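Side-chain contacts in probable transcriptional regulator, TetR family protein (PDB 3BJB), which probably binds cis-regulatory DNA as a transcription factor, reading it with an N-terminal helix-turn-helix domain: residues B[155-158]-B[159-162]; B[191-194]-B[195-199]; B[53-56]-B[57-60]; B[22-25]-B[26-30]; B[105-108]-B[109-113]. All coordinates share one frame; numbering follows the deposited sequence.

Interaction 1. Residues B[155-158]-B[159-162]. With SO4 (sulfate ion), chain M.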
loop_
_atom_site.group_PDB
_atom_site.type_symbol
_atom_site.label_atom_id
_atom_site.label_comp_id
_atom_site.label_asym_id
_atom_site.label_seq_id
_atom_site.Cartn_x
_atom_site.Cartn_y
_atom_site.Cartn_z
ATOM N N PRO B 155 -11.718 22.751 6.904
ATOM C CA PRO B 155 -11.860 21.808 5.815
ATOM C C PRO B 155 -13.300 21.599 5.395
ATOM O O PRO B 155 -14.143 21.296 6.228
ATOM C CB PRO B 155 -11.340 20.527 6.443
ATOM C CG PRO B 155 -10.336 20.998 7.422
ATOM C CD PRO B 155 -10.985 22.156 8.037
ATOM N N THR B 156 -13.584 21.779 4.114
ATOM C CA THR B 156 -14.837 21.292 3.556
ATOM C C THR B 156 -14.650 19.787 3.422
ATOM O O THR B 156 -13.509 19.306 3.389
ATOM C CB THR B 156 -15.151 21.925 2.174
ATOM O OG1 THR B 156 -14.090 21.646 1.245
ATOM C CG2 THR B 156 -15.340 23.444 2.295
ATOM N N GLU B 157 -15.739 19.027 3.349
ATOM C CA GLU B 157 -15.605 17.567 3.188
ATOM C C GLU B 157 -14.912 17.181 1.870
ATOM O O GLU B 157 -14.173 16.211 1.809
ATOM C CB GLU B 157 -16.960 16.858 3.334
ATOM C CG GLU B 157 -17.696 17.125 4.669
ATOM C CD GLU B 157 -16.751 17.303 5.875
ATOM O OE1 GLU B 157 -16.178 16.296 6.358
ATOM O OE2 GLU B 157 -16.606 18.462 6.350
ATOM N N GLU B 158 -15.141 17.971 0.830
ATOM C CA GLU B 158 -14.472 17.805 -0.447
ATOM C C GLU B 158 -12.936 17.831 -0.298
ATOM O O GLU B 158 -12.255 16.984 -0.882
ATOM C CB GLU B 158 -14.922 18.890 -1.430
ATOM C CG GLU B 158 -15.078 18.381 -2.853
ATOM C CD GLU B 158 -14.266 19.177 -3.862
ATOM O OE1 GLU B 158 -14.651 20.348 -4.159
ATOM O OE2 GLU B 158 -13.244 18.608 -4.362
ATOM N N ASP B 159 -12.439 18.824 0.458
ATOM C CA ASP B 159 -11.054 18.939 0.918
ATOM C C ASP B 159 -10.558 17.706 1.654
ATOM O O ASP B 159 -9.474 17.227 1.373
ATOM C CB ASP B 159 -10.922 20.080 1.917
ATOM C CG ASP B 159 -11.105 21.451 1.294
ATOM O OD1 ASP B 159 -10.669 21.634 0.132
ATOM O OD2 ASP B 159 -11.660 22.343 1.995
ATOM N N LEU B 160 -11.319 17.240 2.641
ATOM C CA LEU B 160 -10.927 16.077 3.444
ATOM C C LEU B 160 -10.797 14.846 2.547
ATOM O O LEU B 160 -9.819 14.079 2.613
ATOM C CB LEU B 160 -11.995 15.814 4.517
ATOM C CG LEU B 160 -11.907 16.386 5.941
ATOM C CD1 LEU B 160 -10.624 17.173 6.150
ATOM C CD2 LEU B 160 -13.153 17.198 6.364
ATOM N N THR B 161 -11.804 14.685 1.698
ATOM C CA THR B 161 -11.863 13.621 0.708
ATOM C C THR B 161 -10.611 13.676 -0.155
ATOM O O THR B 161 -9.846 12.706 -0.185
ATOM C CB THR B 161 -13.196 13.716 -0.111
ATOM O OG1 THR B 161 -14.291 13.381 0.744
ATOM C CG2 THR B 161 -13.208 12.781 -1.298
ATOM N N ALA B 162 -10.369 14.819 -0.792
ATOM C CA ALA B 162 -9.162 15.020 -1.632
ATOM C C ALA B 162 -7.878 14.590 -0.936
ATOM O O ALA B 162 -7.075 13.846 -1.490
ATOM C CB ALA B 162 -9.062 16.463 -2.114
HETATM S S SO4 M . -18.710 20.471 1.573
HETATM O O1 SO4 M . -17.498 19.867 1.007
HETATM O O2 SO4 M . -18.978 21.738 0.883
HETATM O O3 SO4 M . -19.831 19.569 1.316
HETATM O O4 SO4 M . -18.537 20.692 3.014
#
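The Asp-159 carboxylate is the flat group of this helix start, and Thr-156 meets its OD2 atom twice from the same face. Thr-156 OG1 donates to OD2 across 2.6 Å from almost directly above the carboxylate plane (85° out of it), whereas Thr-156 N reaches OD2 on its anti side at 2.9 Å, only 21° off the plane. With Thr-156 at the N-cap, this is a capping box; its reciprocal half, Asp-159 N to Thr-156 OG1, is weak at 3.4 Å. The chi1 rotation of Thr-156 tucks OG1 in over the Asp-159 carboxylate. The helix 157-179 begins here, and a sulfate, probably from the crystallisation liquor, sits at its N-terminal end: Glu-158 N donates to sulfate O1 at 3.0 Å and Glu-157 N to sulfate O4 at 3.3 Å. On another side Pro-155 CB comes within 3.4 Å of Leu-160 CD1, and both residues also pack on Leu-147 of helix 134-150. Further along, Thr-161 lies against Arg-193 of the second subunit. Glu-157 O is gripped twice, by Thr-161 N and by Thr-161 OG1, the hydroxyl arriving at 3.0 Å from 41° above the carbonyl plane.

Interaction 2. Residues B[191-194]-B[195-199]; sequences IRRA and CDLLL
Ile-191 to Ala-194 each give their carbonyl oxygen to the amide four residues later, so the backbone here is regular alpha helix up to its C-terminal end. The evidence is four bonds, from Cys-195 N to Ile-191 O (3.1 Å, 172°) through to Leu-198 N to Ala-194 O (2.6 Å, 168°); Leu-199 then leaves helical torsions. Among the side chains, Arg-193 and Leu-197 cross, with Leu-197 CD1 at the edge of the guanidinium, 3.6 Å from Arg-193 NE. Bends at chi2 and chi3 of Arg-193 bring NE alongside that methyl. The Asp-196 side chain crosses that of Arg-193 at about a right angle, their flat groups 79° apart; Asp-196 OD2 is 4.1 Å from Arg-193 NH2 but well out of the guanidinium plane, an attraction of charge alone. Shortening Arg-193 to an alanine would remove the chain lying against Leu-197 CD1 and is likely to leave Asp-196 without this nearby positive charge. Arg-192 instead salt-bridges Asp-97 of helix 95-111. The inner face of helix 184-198 rests on helix 157-179 through Ala-194 on Leu-169 and Cys-195 on Leu-166, while Leu-197 and Leu-198 meet Leu-198 of the second subunit, putting this helix at the dimer interface.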
loop_
_atom_site.group_PDB
_atom_site.type_symbol
_atom_site.label_atom_id
_atom_site.label_comp_id
_atom_site.label_asym_id
_atom_site.label_seq_id
_atom_site.Cartn_x
_atom_site.Cartn_y
_atom_site.Cartn_z
ATOM N N ILE B 191 4.159 12.277 -7.014
ATOM C CA ILE B 191 3.504 12.981 -5.945
ATOM C C ILE B 191 3.159 14.425 -6.363
ATOM O O ILE B 191 2.156 14.967 -5.921
ATOM C CB ILE B 191 4.304 12.926 -4.679
ATOM C CG1 ILE B 191 4.372 11.469 -4.183
ATOM C CG2 ILE B 191 3.668 13.803 -3.640
ATOM C CD1 ILE B 191 5.715 11.057 -3.535
ATOM N N ARG B 192 3.936 15.038 -7.250
ATOM C CA ARG B 192 3.586 16.404 -7.641
ATOM C C ARG B 192 2.347 16.476 -8.511
ATOM O O ARG B 192 1.424 17.256 -8.239
ATOM C CB ARG B 192 4.760 17.130 -8.296
ATOM C CG ARG B 192 4.370 18.477 -8.877
ATOM C CD ARG B 192 5.340 19.540 -8.459
ATOM N NE ARG B 192 4.756 20.483 -7.495
ATOM C CZ ARG B 192 5.437 21.469 -6.897
ATOM N NH1 ARG B 192 4.811 22.286 -6.038
ATOM N NH2 ARG B 192 6.749 21.626 -7.137
ATOM N N ARG B 193 2.328 15.656 -9.553
ATOM C CA ARG B 193 1.206 15.584 -10.485
ATOM C C ARG B 193 -0.102 15.260 -9.752
ATOM O O ARG B 193 -1.142 15.883 -10.017
ATOM C CB ARG B 193 1.531 14.555 -11.565
ATOM C CG ARG B 193 0.351 13.963 -12.291
ATOM C CD ARG B 193 0.227 14.425 -13.736
ATOM N NE ARG B 193 -0.261 15.778 -13.800
ATOM C CZ ARG B 193 0.504 16.825 -14.050
ATOM N NH1 ARG B 193 1.805 16.654 -14.279
ATOM N NH2 ARG B 193 -0.045 18.042 -14.086
ATOM N N ALA B 194 -0.027 14.318 -8.811
ATOM C CA ALA B 194 -1.141 13.968 -7.946
ATOM C C ALA B 194 -1.634 15.151 -7.133
ATOM O O ALA B 194 -2.811 15.469 -7.172
ATOM C CB ALA B 194 -0.788 12.809 -7.047
ATOM N N CYS B 195 -0.748 15.841 -6.431
ATOM C CA CYS B 195 -1.152 17.096 -5.776
ATOM C C CYS B 195 -1.951 18.050 -6.669
ATOM O O CYS B 195 -2.955 18.611 -6.243
ATOM C CB CYS B 195 0.059 17.815 -5.205
ATOM S SG CYS B 195 0.642 16.976 -3.771
ATOM N N ASP B 196 -1.489 18.224 -7.901
ATOM C CA ASP B 196 -2.079 19.193 -8.824
ATOM C C ASP B 196 -3.432 18.695 -9.280
ATOM O O ASP B 196 -4.406 19.475 -9.423
ATOM C CB ASP B 196 -1.205 19.359 -10.064
ATOM C CG ASP B 196 0.115 20.076 -9.779
ATOM O OD1 ASP B 196 0.380 20.477 -8.617
ATOM O OD2 ASP B 196 0.907 20.231 -10.736
ATOM N N LEU B 197 -3.490 17.388 -9.520
ATOM C CA LEU B 197 -4.727 16.804 -9.964
ATOM C C LEU B 197 -5.730 16.746 -8.814
ATOM O O LEU B 197 -6.850 17.308 -8.931
ATOM C CB LEU B 197 -4.481 15.453 -10.641
ATOM C CG LEU B 197 -3.803 15.692 -11.993
ATOM C CD1 LEU B 197 -3.442 14.404 -12.679
ATOM C CD2 LEU B 197 -4.639 16.603 -12.953
ATOM N N LEU B 198 -5.323 16.121 -7.704
ATOM C CA LEU B 198 -6.241 15.855 -6.594
ATOM C C LEU B 198 -6.703 17.080 -5.853
ATOM O O LEU B 198 -7.842 17.107 -5.401
ATOM C CB LEU B 198 -5.689 14.847 -5.589
ATOM C CG LEU B 198 -5.684 13.388 -6.081
ATOM C CD1 LEU B 198 -4.686 12.491 -5.382
ATOM C CD2 LEU B 198 -7.068 12.788 -5.983
ATOM N N LEU B 199 -5.842 18.092 -5.742
ATOM C CA LEU B 199 -6.147 19.259 -4.893
ATOM C C LEU B 199 -6.549 20.552 -5.602
ATOM O O LEU B 199 -6.398 21.634 -5.030
ATOM C CB LEU B 199 -4.983 19.544 -3.933
ATOM C CG LEU B 199 -4.405 18.394 -3.114
ATOM C CD1 LEU B 199 -3.149 18.897 -2.418
ATOM C CD2 LEU B 199 -5.435 17.854 -2.116
#

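Interaction 3. Residues B[53-56]-B[57-60]; sequences GVAI and GTLY
Ile-56 and Tyr-60 lie side by side and point the same way, one turn apart at the start of helix 56-62, the second helix of the predicted helix-turn-helix motif. The isoleucine borders one side of the ring: CG1 and CD1 of Ile-56 are each 3.3 Å from Tyr-60 CE1, and Ile-56 CG1 is also close to CD1 of the ring. Two torsions account for this. Ile-56 has CG1 opposite its backbone N (chi1 -177°), which carries the longer branch along the helix surface, and a chi2 of 77° then bends CD1 back beside the tyrosine. Both side chains also touch Met-45 of helix 45-51, so the pair leans jointly on the preceding helix of the motif.

Thr-58 is turned to the preceding loop. Its OG1 lies 3.6 Å from Ala-55 CB, while its methyl CG2 faces Val-54 CB at 4.2 Å. Leu-59 is directed inward: its CB stands 4.3 Å from Val-54 CG2, and its side chain packs on Met-45 and Val-48. Thr-58 and Leu-59 thus both pack on Val-54 of the turn, whereas the isoleucine and tyrosine lie toward the surface. That division is consistent with a helix that probably presents one side to DNA and keeps the other in the domain core. Ala-55, with no side-chain acceptor of its own, occupies the N-cap. Its carbonyl oxygen closes the first turn: Ala-55 O accepts from Leu-59 N at 3.0 Å with an N-H...O angle of 162°, and more weakly from Thr-58 N at 2.9 Å.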
loop_
_atom_site.group_PDB
_atom_site.type_symbol
_atom_site.label_atom_id
_atom_site.label_comp_id
_atom_site.label_asym_id
_atom_site.label_seq_id
_atom_site.Cartn_x
_atom_site.Cartn_y
_atom_site.Cartn_z
ATOM N N GLY B 53 14.576 -2.296 27.876
ATOM C CA GLY B 53 14.856 -2.654 29.271
ATOM C C GLY B 53 13.598 -2.829 30.093
ATOM O O GLY B 53 13.487 -2.269 31.179
ATOM N N VAL B 54 12.649 -3.595 29.558
ATOM C CA VAL B 54 11.346 -3.815 30.196
ATOM C C VAL B 54 10.956 -5.301 30.166
ATOM O O VAL B 54 11.557 -6.090 29.416
ATOM C CB VAL B 54 10.223 -2.969 29.525
ATOM C CG1 VAL B 54 10.513 -1.481 29.644
ATOM C CG2 VAL B 54 10.031 -3.361 28.059
ATOM N N ALA B 55 9.961 -5.675 30.982
ATOM C CA ALA B 55 9.385 -7.025 30.953
ATOM C C ALA B 55 8.549 -7.217 29.683
ATOM O O ALA B 55 7.887 -6.269 29.226
ATOM C CB ALA B 55 8.534 -7.262 32.172
ATOM N N ILE B 56 8.583 -8.438 29.126
ATOM C CA ILE B 56 7.817 -8.780 27.909
ATOM C C ILE B 56 6.314 -8.504 28.107
ATOM O O ILE B 56 5.635 -8.030 27.194
ATOM C CB ILE B 56 8.101 -10.249 27.407
ATOM C CG1 ILE B 56 7.367 -10.568 26.100
ATOM C CG2 ILE B 56 7.672 -11.278 28.447
ATOM C CD1 ILE B 56 7.966 -9.985 24.808
ATOM N N GLY B 57 5.822 -8.785 29.315
ATOM C CA GLY B 57 4.434 -8.520 29.687
ATOM C C GLY B 57 4.123 -7.040 29.785
ATOM O O GLY B 57 2.975 -6.632 29.588
ATOM N N THR B 58 5.146 -6.242 30.104
ATOM C CA THR B 58 5.013 -4.791 30.184
ATOM C C THR B 58 4.835 -4.265 28.758
ATOM O O THR B 58 3.945 -3.463 28.468
ATOM C CB THR B 58 6.251 -4.124 30.905
ATOM O OG1 THR B 58 6.259 -4.432 32.309
ATOM C CG2 THR B 58 6.236 -2.607 30.725
ATOM N N LEU B 59 5.676 -4.770 27.865
ATOM C CA LEU B 59 5.623 -4.431 26.459
ATOM C C LEU B 59 4.307 -4.865 25.805
ATOM O O LEU B 59 3.755 -4.142 24.947
ATOM C CB LEU B 59 6.821 -5.049 25.723
ATOM C CG LEU B 59 7.012 -4.722 24.225
ATOM C CD1 LEU B 59 7.640 -3.344 23.994
ATOM C CD2 LEU B 59 7.829 -5.794 23.577
ATOM N N TYR B 60 3.812 -6.039 26.188
ATOM C CA TYR B 60 2.629 -6.595 25.531
ATOM C C TYR B 60 1.406 -5.820 25.982
ATOM O O TYR B 60 0.522 -5.482 25.184
ATOM C CB TYR B 60 2.494 -8.102 25.782
ATOM C CG TYR B 60 3.166 -8.960 24.734
ATOM C CD1 TYR B 60 4.185 -9.855 25.075
ATOM C CD2 TYR B 60 2.784 -8.886 23.389
ATOM C CE1 TYR B 60 4.802 -10.659 24.104
ATOM C CE2 TYR B 60 3.399 -9.690 22.409
ATOM C CZ TYR B 60 4.401 -10.566 22.788
ATOM O OH TYR B 60 5.014 -11.329 21.841
#

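Interaction 4. Residues B[22-25]-B[26-30]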
loop_
_atom_site.group_PDB
_atom_site.type_symbol
_atom_site.label_atom_id
_atom_site.label_comp_id
_atom_site.label_asym_id
_atom_site.label_seq_id
_atom_site.Cartn_x
_atom_site.Cartn_y
_atom_site.Cartn_z
ATOM N N ALA B 22 8.581 7.968 29.692
ATOM C CA ALA B 22 9.985 7.598 29.463
ATOM C C ALA B 22 10.079 6.102 29.210
ATOM O O ALA B 22 10.896 5.649 28.400
ATOM C CB ALA B 22 10.859 7.989 30.661
ATOM N N ARG B 23 9.250 5.344 29.931
ATOM C CA ARG B 23 9.034 3.934 29.653
ATOM C C ARG B 23 8.519 3.788 28.219
ATOM O O ARG B 23 9.063 3.012 27.428
ATOM C CB ARG B 23 8.017 3.359 30.635
ATOM C CG ARG B 23 8.033 1.855 30.711
ATOM C CD ARG B 23 6.760 1.294 31.330
ATOM N NE ARG B 23 6.741 1.429 32.782
ATOM C CZ ARG B 23 7.291 0.569 33.635
ATOM N NH1 ARG B 23 7.920 -0.517 33.195
ATOM N NH2 ARG B 23 7.199 0.799 34.945
ATOM N N HIS B 24 7.483 4.557 27.887
ATOM C CA HIS B 24 6.912 4.542 26.554
ATOM C C HIS B 24 7.945 4.889 25.488
ATOM O O HIS B 24 8.008 4.221 24.438
ATOM C CB HIS B 24 5.712 5.474 26.456
ATOM C CG HIS B 24 4.748 5.093 25.378
ATOM N ND1 HIS B 24 3.572 4.418 25.634
ATOM C CD2 HIS B 24 4.798 5.267 24.033
ATOM C CE1 HIS B 24 2.934 4.204 24.494
ATOM N NE2 HIS B 24 3.658 4.707 23.508
ATOM N N VAL B 25 8.762 5.905 25.759
ATOM C CA VAL B 25 9.782 6.345 24.797
ATOM C C VAL B 25 10.813 5.263 24.434
ATOM O O VAL B 25 11.047 5.034 23.244
ATOM C CB VAL B 25 10.492 7.663 25.232
ATOM C CG1 VAL B 25 11.918 7.764 24.653
ATOM C CG2 VAL B 25 9.656 8.877 24.831
ATOM N N ARG B 26 11.416 4.613 25.441
ATOM C CA ARG B 26 12.445 3.573 25.209
ATOM C C ARG B 26 11.937 2.371 24.403
ATOM O O ARG B 26 12.701 1.715 23.675
ATOM C CB ARG B 26 13.033 3.071 26.532
ATOM C CG ARG B 26 13.826 4.113 27.254
ATOM C CD ARG B 26 14.828 3.519 28.222
ATOM N NE ARG B 26 15.433 4.600 29.015
ATOM C CZ ARG B 26 15.200 4.810 30.311
ATOM N NH1 ARG B 26 14.395 3.985 30.980
ATOM N NH2 ARG B 26 15.783 5.835 30.937
HETATM N N MSE B 27 10.648 2.080 24.572
HETATM C CA MSE B 27 9.977 1.012 23.852
HETATM C C MSE B 27 9.999 1.329 22.380
HETATM O O MSE B 27 10.523 0.537 21.609
HETATM C CB MSE B 27 8.558 0.794 24.388
HETATM C CG MSE B 27 8.572 0.255 25.821
HETATM SE SE MSE B 27 6.913 -0.547 26.481
HETATM C CE MSE B 27 6.279 0.954 27.606
ATOM N N LEU B 28 9.472 2.508 22.020
ATOM C CA LEU B 28 9.526 3.074 20.656
ATOM C C LEU B 28 10.947 3.181 20.092
ATOM O O LEU B 28 11.211 2.800 18.926
ATOM C CB LEU B 28 8.865 4.450 20.633
ATOM C CG LEU B 28 7.340 4.585 20.474
ATOM C CD1 LEU B 28 6.557 3.392 20.979
ATOM C CD2 LEU B 28 6.813 5.867 21.124
ATOM N N GLU B 29 11.852 3.684 20.935
ATOM C CA GLU B 29 13.265 3.818 20.612
ATOM C C GLU B 29 13.790 2.502 20.069
ATOM O O GLU B 29 14.214 2.416 18.897
ATOM C CB GLU B 29 14.049 4.179 21.869
ATOM C CG GLU B 29 15.124 5.246 21.686
ATOM C CD GLU B 29 14.528 6.619 21.444
ATOM O OE1 GLU B 29 14.848 7.543 22.218
ATOM O OE2 GLU B 29 13.726 6.765 20.487
ATOM N N ALA B 30 13.709 1.482 20.923
ATOM C CA ALA B 30 14.249 0.158 20.654
ATOM C C ALA B 30 13.619 -0.490 19.440
ATOM O O ALA B 30 14.302 -1.177 18.676
ATOM C CB ALA B 30 14.063 -0.728 21.852
#
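His-24 with Leu-28, and Arg-23 with Met-27, make local contacts one turn apart at the start of helix 22-37, which packs against helix 56-62 in the DNA-binding region. His-24 and Leu-28 are slanted across each other, and the leucine methyl sits at the ring edge, near its plane: Leu-28 CD2 is 3.6 Å from His-24 CD2. A chi1 of -155° swings the imidazole away from its own backbone N and along the helix to meet that methyl. The ring also meets Phe-63, the two planes about 65° apart, and Leu-28 touches the same phenylalanine, so the three residues form one cluster. With a glycine in place of Leu-28, the imidazole edge and Phe-63 would probably border a gap, and the histidine ring would be freer to turn.

Met-27, present as selenomethionine, approaches Arg-23 with its terminal methyl: CE is 3.7 Å from Arg-23 CG, next to the aliphatic part of the arginine. Beyond this pair, Arg-23 reaches Thr-58 and Met-27 reaches Leu-59, both on helix 56-62. Val-25 and Glu-29 run alongside each other on an exposed side, with Val-25 CG1 3.8 Å from Glu-29 OE1.

The backbone bonds are uneven. Glu-29 N to Val-25 O is short at 2.8 Å and Arg-26 N to Ala-22 O measures 3.2 Å, but Met-27 N to Arg-23 O is weak at 3.4 Å, as is Leu-28 N to His-24 O at 3.3 Å. No hydrogen bond or salt bridge links the side chains of the two segments, which implies that carbon contacts and the main-chain ladder hold this turn together.

Interaction 5. Residues B[105-108]-B[109-113]. With SO4 (sulfate ion), chain N.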
loop_
_atom_site.group_PDB
_atom_site.type_symbol
_atom_site.label_atom_id
_atom_site.label_comp_id
_atom_site.label_asym_id
_atom_site.label_seq_id
_atom_site.Cartn_x
_atom_site.Cartn_y
_atom_site.Cartn_z
ATOM N N ARG B 105 9.102 16.136 1.888
ATOM C CA ARG B 105 9.805 15.948 3.136
ATOM C C ARG B 105 9.633 14.566 3.763
ATOM O O ARG B 105 10.606 13.973 4.188
ATOM C CB ARG B 105 9.329 16.987 4.149
ATOM C CG ARG B 105 10.082 16.961 5.457
ATOM C CD ARG B 105 11.462 17.519 5.263
ATOM N NE ARG B 105 11.414 18.981 5.206
ATOM C CZ ARG B 105 11.312 19.770 6.274
ATOM N NH1 ARG B 105 11.254 19.255 7.509
ATOM N NH2 ARG B 105 11.273 21.082 6.097
ATOM N N ALA B 106 8.398 14.064 3.839
ATOM C CA ALA B 106 8.154 12.746 4.409
ATOM C C ALA B 106 8.747 11.615 3.538
ATOM O O ALA B 106 9.429 10.713 4.051
ATOM C CB ALA B 106 6.681 12.542 4.618
ATOM N N THR B 107 8.498 11.679 2.229
ATOM C CA THR B 107 9.023 10.708 1.291
ATOM C C THR B 107 10.533 10.598 1.494
ATOM O O THR B 107 11.095 9.483 1.577
ATOM C CB THR B 107 8.754 11.136 -0.156
ATOM O OG1 THR B 107 7.344 11.423 -0.351
ATOM C CG2 THR B 107 9.180 10.051 -1.099
ATOM N N ARG B 108 11.188 11.756 1.606
ATOM C CA ARG B 108 12.616 11.771 1.708
ATOM C C ARG B 108 13.104 11.141 2.986
ATOM O O ARG B 108 13.924 10.233 2.929
ATOM C CB ARG B 108 13.175 13.167 1.490
ATOM C CG ARG B 108 13.335 13.458 0.004
ATOM C CD ARG B 108 13.643 14.915 -0.187
ATOM N NE ARG B 108 13.535 15.260 -1.597
ATOM C CZ ARG B 108 13.668 16.479 -2.078
ATOM N NH1 ARG B 108 13.580 16.668 -3.379
ATOM N NH2 ARG B 108 13.920 17.475 -1.257
ATOM N N GLY B 109 12.555 11.557 4.118
ATOM C CA GLY B 109 12.916 10.963 5.408
ATOM C C GLY B 109 12.552 9.505 5.619
ATOM O O GLY B 109 13.234 8.815 6.346
ATOM N N LEU B 110 11.481 9.036 4.991
ATOM C CA LEU B 110 11.168 7.606 4.917
ATOM C C LEU B 110 12.159 6.824 4.074
ATOM O O LEU B 110 12.660 5.772 4.503
ATOM C CB LEU B 110 9.774 7.387 4.326
ATOM C CG LEU B 110 8.599 6.850 5.157
ATOM C CD1 LEU B 110 8.511 7.466 6.533
ATOM C CD2 LEU B 110 7.336 7.178 4.406
ATOM N N LEU B 111 12.412 7.311 2.859
ATOM C CA LEU B 111 13.339 6.671 1.932
ATOM C C LEU B 111 14.765 6.640 2.460
ATOM O O LEU B 111 15.549 5.850 1.978
ATOM C CB LEU B 111 13.298 7.365 0.602
ATOM C CG LEU B 111 12.479 6.878 -0.600
ATOM C CD1 LEU B 111 11.421 5.782 -0.373
ATOM C CD2 LEU B 111 11.826 8.090 -1.158
ATOM N N ARG B 112 15.089 7.465 3.461
ATOM C CA ARG B 112 16.432 7.474 4.066
ATOM C C ARG B 112 16.700 6.298 5.019
ATOM O O ARG B 112 17.845 6.002 5.325
ATOM C CB ARG B 112 16.675 8.766 4.856
ATOM C CG ARG B 112 16.858 10.067 4.051
ATOM C CD ARG B 112 17.712 11.105 4.858
ATOM N NE ARG B 112 16.988 11.990 5.793
ATOM C CZ ARG B 112 16.721 11.720 7.087
ATOM N NH1 ARG B 112 17.104 10.553 7.659
ATOM N NH2 ARG B 112 16.053 12.631 7.824
ATOM N N ARG B 113 15.644 5.685 5.548
ATOM C CA ARG B 113 15.749 4.449 6.322
ATOM C C ARG B 113 14.704 3.508 5.772
ATOM O O ARG B 113 13.564 3.480 6.274
ATOM C CB ARG B 113 15.536 4.672 7.819
ATOM C CG ARG B 113 16.444 5.745 8.411
ATOM C CD ARG B 113 15.611 6.726 9.215
ATOM N NE ARG B 113 15.714 6.462 10.646
ATOM C CZ ARG B 113 14.898 6.976 11.557
ATOM N NH1 ARG B 113 13.887 7.764 11.181
ATOM N NH2 ARG B 113 15.082 6.683 12.842
HETATM S S SO4 N . 14.331 20.277 -4.128
HETATM O O1 SO4 N . 14.650 18.856 -4.090
HETATM O O2 SO4 N . 15.279 20.952 -5.012
HETATM O O3 SO4 N . 12.963 20.443 -4.647
HETATM O O4 SO4 N . 14.478 20.823 -2.774
#
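The side chains of Thr-107 and Leu-111 run side by side, Thr-107 CG2 3.3 Å from Leu-111 CD2. With OG1 at a chi1 of -53°, the methyl is left pointing along the helix to Leu-111. Thr-107 OG1 is hydrogen-bonded to Leu-103 O and to Trp-170 NE1, which satisfies a buried polar group. Leu-110 packs on Trp-170 of helix 157-179 and on Met-120 and Ile-121 of helix 114-126, while Ala-106 rests on Trp-170 and Met-81.

Main-chain hydrogen bonds carry the helix through both segments. Gly-109 N to Arg-105 O measures 3.1 Å, and Leu-110 N to Ala-106 O and Leu-111 N to Thr-107 O are both 2.8 Å. The next bond, Arg-112 N to Arg-108 O, is weak, with an N-H...O angle of 125°, as the chain leaves this helix and Arg-113 takes the N-cap position of helix 114-126.

Charged groups occupy the outer side. Arg-108 is extended from CG to NE, and its guanidinium meets a sulfate, probably from the crystallisation liquor, at its edge: NH1 bonds sulfate O1 at 2.5 Å, a length doubtful at this resolution, and NH2 makes a weak bond to the same oxygen at 3.2 Å. Glu-188 of helix 184-198 forms a salt bridge with NH1 of this arginine. Gly-109 CA lies over one face of the Arg-112 guanidinium, 4.1 Å from its plane and off centre.

Touching helices 66-86, 114-126, 157-179 and 184-198, this part of helix 95-111 has the surroundings of a central helix in the all-helical C-terminal domain of a TetR-family regulator.

Overall arrangement
From the N terminus the order is interaction 4, 3, 5, 1 and 2. Each lies within one continuous stretch of chain, so none closes a long loop, and none nests in or crosses another. Interactions 4 and 3 touch, tying the first helix of the DNA-binding region to helix 56-62. Interaction 5, on helix 95-111, comes within about 7 Å of interaction 4 at the nearest atoms without touching it. It does meet interaction 2 through Thr-107 and Ile-191. Interactions 1 and 2, on the successive helices 157-179 and 184-198, touch through Ala-162, and both reach the second subunit, some 41 and 44 Å between centres from interaction 3.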